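Long-range contacts in neutral ceramidase (Pseudomonas aeruginosa, PDB 2ZWS), which hydrolyses the N-acyl bond of ceramides to release sphingosine and a free fatty acid, and also catalyses the reverse synthesis: residues G35-Q40 against D583-W588; G177-M182 against W200-S205; F299-F304 against E493-A498. All blocks are in the same frame, centred on the assembly; numbering follows the deposited sequence.

In the fold
The three contacts are separate, and interactions 1 and 3 lie on opposite sides of the chain's centre, their own centres about 40 Å apart. Interaction 1 joins the N-terminal ceramidase region to the C-terminal one around a magnesium ion, and the chain loop it closes encloses the other two contacts. Interaction 2 packs the loop that runs on to the zinc ligand His204; its centre is about 27 Å from that of interaction 1 and about 29 Å from that of interaction 3. Interaction 3 again pairs N-terminal with C-terminal sequence, and its Phe301 side chain is about 4 Å from that of Gln68, a probable substrate-binding residue.

Interaction 1. Residues G35-Q40 against D583-W588. With MG (magnesium ion), chain C.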
loop_
_atom_site.group_PDB
_atom_site.type_symbol
_atom_site.label_atom_id
_atom_site.label_comp_id
_atom_site.label_asym_id
_atom_site.label_seq_id
_atom_site.Cartn_x
_atom_site.Cartn_y
_atom_site.Cartn_z
ATOM N N GLY A 35 7.909 4.404 15.642
ATOM C CA GLY A 35 9.202 4.087 15.040
ATOM C C GLY A 35 9.056 3.463 13.677
ATOM O O GLY A 35 7.987 3.550 13.044
ATOM N N ILE A 36 10.151 2.858 13.204
ATOM C CA ILE A 36 10.151 2.239 11.887
ATOM C C ILE A 36 10.739 0.858 11.992
ATOM O O ILE A 36 11.795 0.678 12.596
ATOM C CB ILE A 36 11.019 3.069 10.896
ATOM C CG1 ILE A 36 10.384 4.456 10.693
ATOM C CG2 ILE A 36 11.270 2.303 9.574
ATOM C CD1 ILE A 36 11.261 5.403 9.931
ATOM N N HIS A 37 10.027 -0.130 11.444
ATOM C CA HIS A 37 10.670 -1.409 11.185
ATOM C C HIS A 37 11.318 -1.411 9.793
ATOM O O HIS A 37 12.525 -1.595 9.663
ATOM C CB HIS A 37 9.719 -2.583 11.344
ATOM C CG HIS A 37 10.397 -3.897 11.119
ATOM N ND1 HIS A 37 9.715 -5.059 10.828
ATOM C CD2 HIS A 37 11.716 -4.229 11.139
ATOM C CE1 HIS A 37 10.581 -6.048 10.679
ATOM N NE2 HIS A 37 11.804 -5.572 10.862
ATOM N N MET A 38 10.497 -1.199 8.764
ATOM C CA MET A 38 11.000 -0.997 7.415
ATOM C C MET A 38 10.258 0.189 6.805
ATOM O O MET A 38 9.117 0.487 7.193
ATOM C CB MET A 38 10.854 -2.266 6.541
ATOM C CG MET A 38 11.716 -3.482 6.976
ATOM S SD MET A 38 12.108 -4.725 5.685
ATOM C CE MET A 38 10.461 -5.132 5.095
ATOM N N ARG A 39 10.918 0.874 5.867
ATOM C CA ARG A 39 10.298 2.033 5.242
ATOM C C ARG A 39 9.232 1.616 4.223
ATOM O O ARG A 39 9.148 0.446 3.821
ATOM C CB ARG A 39 11.349 2.929 4.578
ATOM C CG ARG A 39 12.131 3.741 5.633
ATOM C CD ARG A 39 13.000 4.888 5.010
ATOM N NE ARG A 39 13.546 5.666 6.133
ATOM C CZ ARG A 39 13.178 6.900 6.483
ATOM N NH1 ARG A 39 12.362 7.631 5.729
ATOM N NH2 ARG A 39 13.686 7.427 7.595
ATOM N N GLN A 40 8.433 2.601 3.823
ATOM C CA GLN A 40 7.413 2.460 2.797
ATOM C C GLN A 40 7.922 3.049 1.487
ATOM O O GLN A 40 8.512 4.153 1.482
ATOM C CB GLN A 40 6.170 3.245 3.231
ATOM C CG GLN A 40 5.570 2.739 4.555
ATOM C CD GLN A 40 4.482 3.659 5.044
ATOM O OE1 GLN A 40 3.303 3.427 4.778
ATOM N NE2 GLN A 40 4.856 4.717 5.680
ATOM N N ASP A 583 16.493 -6.375 9.508
ATOM C CA ASP A 583 17.269 -6.736 10.704
ATOM C C ASP A 583 17.383 -5.591 11.709
ATOM O O ASP A 583 17.885 -5.800 12.811
ATOM C CB ASP A 583 18.675 -7.210 10.360
ATOM C CG ASP A 583 18.682 -8.498 9.600
ATOM O OD1 ASP A 583 17.759 -9.317 9.788
ATOM O OD2 ASP A 583 19.633 -8.685 8.810
ATOM N N THR A 584 16.945 -4.387 11.330
ATOM C CA THR A 584 17.046 -3.213 12.234
ATOM C C THR A 584 15.670 -2.694 12.651
ATOM O O THR A 584 14.690 -2.846 11.912
ATOM C CB THR A 584 17.840 -2.032 11.613
ATOM O OG1 THR A 584 17.136 -1.552 10.456
ATOM C CG2 THR A 584 19.208 -2.480 11.207
ATOM N N GLN A 585 15.611 -2.106 13.855
ATOM C CA GLN A 585 14.430 -1.376 14.288
ATOM C C GLN A 585 14.839 -0.057 14.898
ATOM O O GLN A 585 15.900 0.046 15.501
ATOM C CB GLN A 585 13.629 -2.198 15.297
ATOM C CG GLN A 585 13.152 -3.547 14.707
ATOM C CD GLN A 585 12.261 -4.395 15.635
ATOM O OE1 GLN A 585 11.869 -5.502 15.267
ATOM N NE2 GLN A 585 11.959 -3.907 16.808
ATOM N N TYR A 586 13.963 0.932 14.728
ATOM C CA TYR A 586 14.085 2.266 15.314
ATOM C C TYR A 586 12.818 2.528 16.099
ATOM O O TYR A 586 11.721 2.404 15.555
ATOM C CB TYR A 586 14.245 3.325 14.206
ATOM C CG TYR A 586 13.886 4.739 14.634
ATOM C CD1 TYR A 586 14.774 5.503 15.410
ATOM C CD2 TYR A 586 12.656 5.321 14.261
ATOM C CE1 TYR A 586 14.456 6.804 15.795
ATOM C CE2 TYR A 586 12.311 6.624 14.677
ATOM C CZ TYR A 586 13.232 7.362 15.423
ATOM O OH TYR A 586 12.873 8.638 15.818
ATOM N N ARG A 587 12.976 2.801 17.391
ATOM C CA ARG A 587 11.825 3.098 18.252
ATOM C C ARG A 587 12.036 4.433 18.931
ATOM O O ARG A 587 13.115 4.697 19.451
ATOM C CB ARG A 587 11.622 2.021 19.322
ATOM C CG ARG A 587 10.278 2.179 20.054
ATOM C CD ARG A 587 9.961 1.089 21.087
ATOM N NE ARG A 587 9.946 -0.245 20.488
ATOM C CZ ARG A 587 8.906 -0.817 19.874
ATOM N NH1 ARG A 587 7.726 -0.199 19.769
ATOM N NH2 ARG A 587 9.056 -2.029 19.364
ATOM N N TRP A 588 11.001 5.256 18.900
ATOM C CA TRP A 588 10.992 6.567 19.544
ATOM C C TRP A 588 10.035 6.560 20.723
ATOM O O TRP A 588 8.916 6.056 20.605
ATOM C CB TRP A 588 10.454 7.619 18.574
ATOM C CG TRP A 588 10.494 9.005 19.154
ATOM C CD1 TRP A 588 11.568 9.858 19.156
ATOM C CD2 TRP A 588 9.425 9.691 19.813
ATOM N NE1 TRP A 588 11.227 11.049 19.767
ATOM C CE2 TRP A 588 9.927 10.965 20.205
ATOM C CE3 TRP A 588 8.103 9.353 20.128
ATOM C CZ2 TRP A 588 9.133 11.912 20.869
ATOM C CZ3 TRP A 588 7.307 10.296 20.790
ATOM C CH2 TRP A 588 7.848 11.555 21.176
HETATM MG MG MG C . 14.701 -1.615 9.965
HETATM O O HOH W 1 14.459 0.510 11.329
#
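His37 and Thr584 meet through a magnesium ion, which is bound by His37 O at 2.2 Å and by Thr584 twice, through its carbonyl O at 2.3 Å and through OG1. The Thr584 hydroxyl reaches the metal because chi1 of 64° sets OG1 between the backbone N and the carbonyl carbon, and OG1 is also hydrogen-bonded to Thr578 O. Asp579 and Asp581 belong to the same metal site, as does a water that donates to Ile36 O. The His37 imidazole does not bind the metal; its CD2 stays 4.1 Å from the magnesium ion. From CB, CG leaves anti to the backbone N (chi1 -178°), and CD2 then lies 3.4 Å from Thr584 O, which sits at the ring edge in its plane. CD2 also meets Gln585 CG, while Gln585 OE1 stands above one face toward the rim and Met38 CG covers the centre of the other. At the tip, NE2 is hydrogen-bonded to Trp582 O, which helps to fix the rotation of the imidazole. Beside this site the two segments form an antiparallel ladder between strands 32-36 and 584-591, so that one mixed sheet carries strands from both the N-terminal and the C-terminal ceramidase regions. Ile36 and Tyr586 are a hydrogen-bonded pair: Ile36 N donates to Tyr586 O at 2.9 Å, and Tyr586 N returns a straighter bond of 3.1 Å to Ile36 O. Gly35 CA comes within 3.1 Å of Tyr586 O in a CA-H...O contact. Tyr586 CD2 lies 3.7 Å from Ile36 N, and its ring stacks on Phe559.

Interaction 2. Residues G177-M182 against W200-S205; sequences GIDPQM and WFPVHS. With ZN (zinc ion), chain B.
Phe201 receives the side chain of Met182 at its base, where the methyl CE lies 3.6 Å from CB of the phenylalanine. The two side chains cross at about a right angle, and the bend of the methionine at chi3 (-74°) turns CE onto Phe201. Backbone carbonyls collect at the ring's edge: Gln181 O is 3.7 Å from Phe201 CD2, and Pro180 O approaches CE2, both near the ring plane. Next to the ring, Pro202 CG packs 3.9 Å from Asp179 CB. Met182 CA completes this first shell with a CA-H...O contact of 3.2 Å to Trp200 O.

A water joins the two backbones, donating to Asp179 O at 2.7 Å and to Pro202 O at 2.8 Å. Asp179 is itself held in place by an Asx turn, in which Gln181 N gives a hydrogen bond of 3.0 Å to Asp179 OD1, met from above the carboxylate plane. Its other oxygen, OD2, forms a salt bridge with Arg421 and accepts a hydrogen bond from Asn245. Beyond Pro202 the chain runs on to His204, whose NE2 binds the zinc ion together with His97, Glu411 and Tyr448; His204 ND1 is hydrogen-bonded to Leu249 O, which orients the imidazole.

The contact lies at the open end of the antiparallel beta-hairpin of strands 181-189 and 194-200. Helix 265-286 packs against Met182 and Phe201, and Phe201 also touches Ser157 of strand 157-159.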
loop_
_atom_site.group_PDB
_atom_site.type_symbol
_atom_site.label_atom_id
_atom_site.label_comp_id
_atom_site.label_asym_id
_atom_site.label_seq_id
_atom_site.Cartn_x
_atom_site.Cartn_y
_atom_site.Cartn_z
ATOM N N GLY A 177 -12.729 -20.915 -0.653
ATOM C CA GLY A 177 -12.882 -19.483 -0.370
ATOM C C GLY A 177 -11.682 -18.609 -0.727
ATOM O O GLY A 177 -11.728 -17.399 -0.514
ATOM N N ILE A 178 -10.667 -19.228 -1.321
ATOM C CA ILE A 178 -9.367 -18.626 -1.648
ATOM C C ILE A 178 -9.309 -18.344 -3.146
ATOM O O ILE A 178 -9.814 -19.151 -3.944
ATOM C CB ILE A 178 -8.226 -19.648 -1.221
ATOM C CG1 ILE A 178 -8.088 -19.660 0.300
ATOM C CG2 ILE A 178 -6.903 -19.450 -1.884
ATOM C CD1 ILE A 178 -8.132 -18.334 0.847
ATOM N N ASP A 179 -8.708 -17.211 -3.531
ATOM C CA ASP A 179 -8.306 -17.040 -4.911
ATOM C C ASP A 179 -6.814 -17.363 -4.950
ATOM O O ASP A 179 -5.986 -16.590 -4.446
ATOM C CB ASP A 179 -8.579 -15.614 -5.415
ATOM C CG ASP A 179 -8.088 -15.393 -6.839
ATOM O OD1 ASP A 179 -7.532 -16.337 -7.459
ATOM O OD2 ASP A 179 -8.256 -14.263 -7.335
ATOM N N PRO A 180 -6.447 -18.542 -5.463
ATOM C CA PRO A 180 -5.066 -18.963 -5.318
ATOM C C PRO A 180 -4.193 -18.386 -6.430
ATOM O O PRO A 180 -2.991 -18.587 -6.438
ATOM C CB PRO A 180 -5.170 -20.479 -5.452
ATOM C CG PRO A 180 -6.236 -20.647 -6.449
ATOM C CD PRO A 180 -7.254 -19.551 -6.171
ATOM N N GLN A 181 -4.797 -17.653 -7.364
ATOM C CA GLN A 181 -4.016 -17.237 -8.529
ATOM C C GLN A 181 -3.053 -16.102 -8.229
ATOM O O GLN A 181 -3.473 -15.022 -7.800
ATOM C CB GLN A 181 -4.910 -16.844 -9.707
ATOM C CG GLN A 181 -4.069 -16.545 -10.965
ATOM C CD GLN A 181 -4.924 -16.470 -12.217
ATOM O OE1 GLN A 181 -5.023 -17.442 -12.987
ATOM N NE2 GLN A 181 -5.563 -15.345 -12.411
ATOM N N MET A 182 -1.770 -16.367 -8.469
ATOM C CA MET A 182 -0.787 -15.308 -8.568
ATOM C C MET A 182 -0.383 -15.116 -10.039
ATOM O O MET A 182 -0.089 -16.091 -10.747
ATOM C CB MET A 182 0.456 -15.638 -7.741
ATOM C CG MET A 182 1.559 -14.576 -7.894
ATOM S SD MET A 182 3.008 -14.906 -6.895
ATOM C CE MET A 182 2.390 -14.476 -5.243
ATOM N N TRP A 200 0.917 -10.159 -8.677
ATOM C CA TRP A 200 -0.442 -9.855 -8.193
ATOM C C TRP A 200 -0.990 -11.091 -7.510
ATOM O O TRP A 200 -1.054 -12.177 -8.108
ATOM C CB TRP A 200 -1.401 -9.514 -9.339
ATOM C CG TRP A 200 -1.174 -8.178 -9.975
ATOM C CD1 TRP A 200 -1.735 -6.995 -9.602
ATOM C CD2 TRP A 200 -0.369 -7.896 -11.138
ATOM N NE1 TRP A 200 -1.321 -5.980 -10.437
ATOM C CE2 TRP A 200 -0.489 -6.501 -11.396
ATOM C CE3 TRP A 200 0.431 -8.684 -11.997
ATOM C CZ2 TRP A 200 0.157 -5.869 -12.465
ATOM C CZ3 TRP A 200 1.096 -8.039 -13.071
ATOM C CH2 TRP A 200 0.949 -6.637 -13.288
ATOM N N PHE A 201 -1.379 -10.932 -6.256
ATOM C CA PHE A 201 -1.924 -12.047 -5.474
ATOM C C PHE A 201 -2.730 -11.457 -4.312
ATOM O O PHE A 201 -2.236 -10.547 -3.646
ATOM C CB PHE A 201 -0.808 -12.950 -4.928
ATOM C CG PHE A 201 -1.306 -14.008 -3.995
ATOM C CD1 PHE A 201 -1.104 -13.882 -2.627
ATOM C CD2 PHE A 201 -1.947 -15.159 -4.481
ATOM C CE1 PHE A 201 -1.580 -14.846 -1.734
ATOM C CE2 PHE A 201 -2.448 -16.141 -3.587
ATOM C CZ PHE A 201 -2.247 -15.992 -2.215
ATOM N N PRO A 202 -3.967 -11.938 -4.075
ATOM C CA PRO A 202 -4.763 -11.288 -3.016
ATOM C C PRO A 202 -4.566 -11.885 -1.633
ATOM O O PRO A 202 -4.809 -13.079 -1.422
ATOM C CB PRO A 202 -6.214 -11.508 -3.481
ATOM C CG PRO A 202 -6.143 -12.865 -4.236
ATOM C CD PRO A 202 -4.713 -13.008 -4.778
ATOM N N VAL A 203 -4.168 -11.041 -0.685
ATOM C CA VAL A 203 -4.115 -11.414 0.730
ATOM C C VAL A 203 -3.946 -10.130 1.534
ATOM O O VAL A 203 -3.072 -9.333 1.199
ATOM C CB VAL A 203 -2.974 -12.449 1.043
ATOM C CG1 VAL A 203 -1.546 -11.898 0.698
ATOM C CG2 VAL A 203 -3.079 -12.942 2.503
ATOM N N HIS A 204 -4.792 -9.920 2.544
ATOM C CA HIS A 204 -4.612 -8.742 3.406
ATOM C C HIS A 204 -3.190 -8.659 3.959
ATOM O O HIS A 204 -2.632 -9.649 4.432
ATOM C CB HIS A 204 -5.620 -8.694 4.560
ATOM C CG HIS A 204 -6.841 -7.895 4.251
ATOM N ND1 HIS A 204 -7.819 -8.334 3.377
ATOM C CD2 HIS A 204 -7.243 -6.678 4.698
ATOM C CE1 HIS A 204 -8.756 -7.400 3.284
ATOM N NE2 HIS A 204 -8.422 -6.385 4.068
ATOM N N SER A 205 -2.643 -7.450 3.915
ATOM C CA SER A 205 -1.324 -7.190 4.454
ATOM C C SER A 205 -1.445 -6.745 5.917
ATOM O O SER A 205 -1.152 -5.585 6.289
ATOM C CB SER A 205 -0.599 -6.149 3.584
ATOM O OG SER A 205 -0.286 -6.748 2.329
HETATM ZN ZN ZN B . -9.117 -4.393 3.969
HETATM O O HOH W 2 -5.665 -15.685 -1.887
HETATM O O HOH W 3 -8.725 -3.585 5.884
#

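Interaction 3. Residues F299-F304 against E493-A498. With PLM (palmitic acid), chain G.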
loop_
_atom_site.group_PDB
_atom_site.type_symbol
_atom_site.label_atom_id
_atom_site.label_comp_id
_atom_site.label_asym_id
_atom_site.label_seq_id
_atom_site.Cartn_x
_atom_site.Cartn_y
_atom_site.Cartn_z
ATOM N N PHE A 299 -9.662 5.603 -19.072
ATOM C CA PHE A 299 -9.860 6.093 -17.721
ATOM C C PHE A 299 -11.110 6.953 -17.701
ATOM O O PHE A 299 -11.342 7.736 -18.634
ATOM C CB PHE A 299 -8.682 6.972 -17.280
ATOM C CG PHE A 299 -8.898 7.650 -15.955
ATOM C CD1 PHE A 299 -8.411 7.073 -14.790
ATOM C CD2 PHE A 299 -9.599 8.859 -15.868
ATOM C CE1 PHE A 299 -8.640 7.655 -13.559
ATOM C CE2 PHE A 299 -9.802 9.457 -14.641
ATOM C CZ PHE A 299 -9.332 8.864 -13.493
ATOM N N ARG A 300 -11.872 6.836 -16.618
ATOM C CA ARG A 300 -13.054 7.652 -16.411
ATOM C C ARG A 300 -13.275 7.892 -14.928
ATOM O O ARG A 300 -13.282 6.933 -14.166
ATOM C CB ARG A 300 -14.276 6.870 -16.940
ATOM C CG ARG A 300 -15.071 7.679 -17.847
ATOM C CD ARG A 300 -16.535 7.555 -17.576
ATOM N NE ARG A 300 -17.111 6.221 -17.652
ATOM C CZ ARG A 300 -18.397 5.997 -17.387
ATOM N NH1 ARG A 300 -19.167 7.018 -17.052
ATOM N NH2 ARG A 300 -18.923 4.771 -17.473
ATOM N N PHE A 301 -13.480 9.152 -14.523
ATOM C CA PHE A 301 -14.161 9.413 -13.252
ATOM C C PHE A 301 -15.665 9.218 -13.428
ATOM O O PHE A 301 -16.273 9.807 -14.330
ATOM C CB PHE A 301 -13.891 10.816 -12.726
ATOM C CG PHE A 301 -12.541 10.984 -12.065
ATOM C CD1 PHE A 301 -12.211 10.253 -10.918
ATOM C CD2 PHE A 301 -11.623 11.923 -12.539
ATOM C CE1 PHE A 301 -10.990 10.435 -10.270
ATOM C CE2 PHE A 301 -10.358 12.103 -11.909
ATOM C CZ PHE A 301 -10.043 11.352 -10.793
ATOM N N VAL A 302 -16.249 8.404 -12.560
ATOM C CA VAL A 302 -17.691 8.073 -12.629
ATOM C C VAL A 302 -18.422 8.602 -11.406
ATOM O O VAL A 302 -18.034 8.311 -10.278
ATOM C CB VAL A 302 -17.912 6.542 -12.723
ATOM C CG1 VAL A 302 -19.382 6.218 -12.911
ATOM C CG2 VAL A 302 -17.098 5.968 -13.876
ATOM N N ASP A 303 -19.478 9.380 -11.632
ATOM C CA ASP A 303 -20.319 9.796 -10.523
ATOM C C ASP A 303 -21.245 8.628 -10.097
ATOM O O ASP A 303 -22.117 8.166 -10.878
ATOM C CB ASP A 303 -21.127 11.033 -10.904
ATOM C CG ASP A 303 -21.888 11.633 -9.715
ATOM O OD1 ASP A 303 -21.891 11.046 -8.605
ATOM O OD2 ASP A 303 -22.456 12.742 -9.898
ATOM N N PHE A 304 -21.004 8.125 -8.885
ATOM C CA PHE A 304 -21.740 6.953 -8.369
ATOM C C PHE A 304 -23.150 7.314 -7.887
ATOM O O PHE A 304 -24.003 6.427 -7.726
ATOM C CB PHE A 304 -20.910 6.252 -7.258
ATOM C CG PHE A 304 -20.061 5.122 -7.767
ATOM C CD1 PHE A 304 -19.317 5.259 -8.943
ATOM C CD2 PHE A 304 -20.004 3.919 -7.074
ATOM C CE1 PHE A 304 -18.545 4.194 -9.432
ATOM C CE2 PHE A 304 -19.245 2.856 -7.563
ATOM C CZ PHE A 304 -18.530 2.990 -8.743
ATOM N N GLU A 493 -17.114 7.406 -21.830
ATOM C CA GLU A 493 -17.892 8.631 -21.602
ATOM C C GLU A 493 -17.098 9.680 -20.825
ATOM O O GLU A 493 -16.165 9.346 -20.086
ATOM C CB GLU A 493 -19.287 8.357 -21.013
ATOM C CG GLU A 493 -19.456 7.208 -20.028
ATOM C CD GLU A 493 -19.414 5.808 -20.637
ATOM O OE1 GLU A 493 -20.463 5.105 -20.602
ATOM O OE2 GLU A 493 -18.328 5.384 -21.107
ATOM N N THR A 494 -17.432 10.955 -21.031
ATOM C CA THR A 494 -16.655 12.042 -20.434
ATOM C C THR A 494 -16.608 11.890 -18.921
ATOM O O THR A 494 -17.592 11.513 -18.298
ATOM C CB THR A 494 -17.229 13.426 -20.777
ATOM O OG1 THR A 494 -18.620 13.442 -20.452
ATOM C CG2 THR A 494 -17.051 13.729 -22.262
ATOM N N SER A 495 -15.441 12.162 -18.341
ATOM C CA SER A 495 -15.279 12.066 -16.887
ATOM C C SER A 495 -16.120 13.103 -16.164
ATOM O O SER A 495 -16.282 14.222 -16.625
ATOM C CB SER A 495 -13.834 12.322 -16.498
ATOM O OG SER A 495 -13.067 11.153 -16.594
ATOM N N ALA A 496 -16.646 12.715 -15.019
ATOM C CA ALA A 496 -17.169 13.667 -14.065
ATOM C C ALA A 496 -15.992 14.107 -13.218
ATOM O O ALA A 496 -14.853 13.841 -13.562
ATOM C CB ALA A 496 -18.130 12.902 -13.149
ATOM N N ILE A 497 -16.204 14.952 -12.226
ATOM C CA ILE A 497 -15.373 16.103 -11.981
ATOM C C ILE A 497 -15.148 15.590 -10.549
ATOM O O ILE A 497 -16.117 15.447 -9.799
ATOM C CB ILE A 497 -16.036 17.475 -11.882
ATOM C CG1 ILE A 497 -16.277 18.050 -13.277
ATOM C CG2 ILE A 497 -15.093 18.408 -11.105
ATOM C CD1 ILE A 497 -15.027 18.112 -14.138
ATOM N N ALA A 498 -13.918 15.219 -10.180
ATOM C CA ALA A 498 -13.670 14.701 -8.838
ATOM C C ALA A 498 -13.656 15.884 -7.869
ATOM O O ALA A 498 -12.927 16.848 -8.088
ATOM C CB ALA A 498 -12.359 13.959 -8.780
HETATM C C1 PLM G . -9.312 6.687 -28.312
HETATM O O1 PLM G . -8.066 6.811 -28.196
HETATM O O2 PLM G . -9.775 5.668 -28.880
HETATM C C2 PLM G . -10.243 7.750 -27.782
HETATM C C3 PLM G . -9.885 8.056 -26.331
HETATM C C4 PLM G . -10.693 9.243 -25.819
HETATM C C5 PLM G . -10.195 10.604 -26.301
HETATM C C6 PLM G . -10.870 11.691 -25.471
HETATM C C7 PLM G . -12.090 12.262 -26.184
HETATM C C8 PLM G . -13.399 11.803 -25.557
HETATM C C9 PLM G . -14.583 12.562 -26.151
HETATM C CA PLM G . -15.665 11.624 -26.673
HETATM C CB PLM G . -16.746 11.384 -25.622
HETATM C CC PLM G . -17.067 9.897 -25.531
HETATM C CD PLM G . -18.544 9.624 -25.801
HETATM C CE PLM G . -18.798 8.163 -26.156
HETATM C CF PLM G . -19.104 7.321 -24.919
HETATM C CG PLM G . -20.572 7.416 -24.516
HETATM O O HOH W 4 -13.153 9.930 -19.612
#
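Phe301 is overlapped by Ala498, whose CB sits over the ring centre in a CH-pi contact, 4.0 Å from the centroid and 9° off the ring normal. Phe299 CZ covers the opposite face, so the ring is sandwiched. Phe301 belongs to strand 295-303, at the margin of a four-stranded mixed sheet, and the irregular segment 493-498 that follows helix 471-488 runs against this margin with its direction 69° from that of the strand. Both backbone polar groups of Phe301 are used in the contact: its N donates to Ser495 OG at 2.9 Å, and its O accepts from Ala496 N at 3.0 Å, the donor standing above the carbonyl plane. With chi1 of -85°, Ser495 OG lies beside its own backbone N and faces the strand. At Arg300, Glu493 CG lies over the guanidinium centre and Val302 CG2 over the opposite face; the Glu493 carboxylate stacks nearly parallel to it. Arg300 NH2 and Glu493 OE1 (3.5 Å) form a salt bridge by charge alone, the oxygen well out of plane. Gln68 and Leu72 of helix 68-81 touch both Phe301 and Ala498. A bound palmitic acid runs past the loop, its terminal methyl CG 3.8 Å from Glu493 CB.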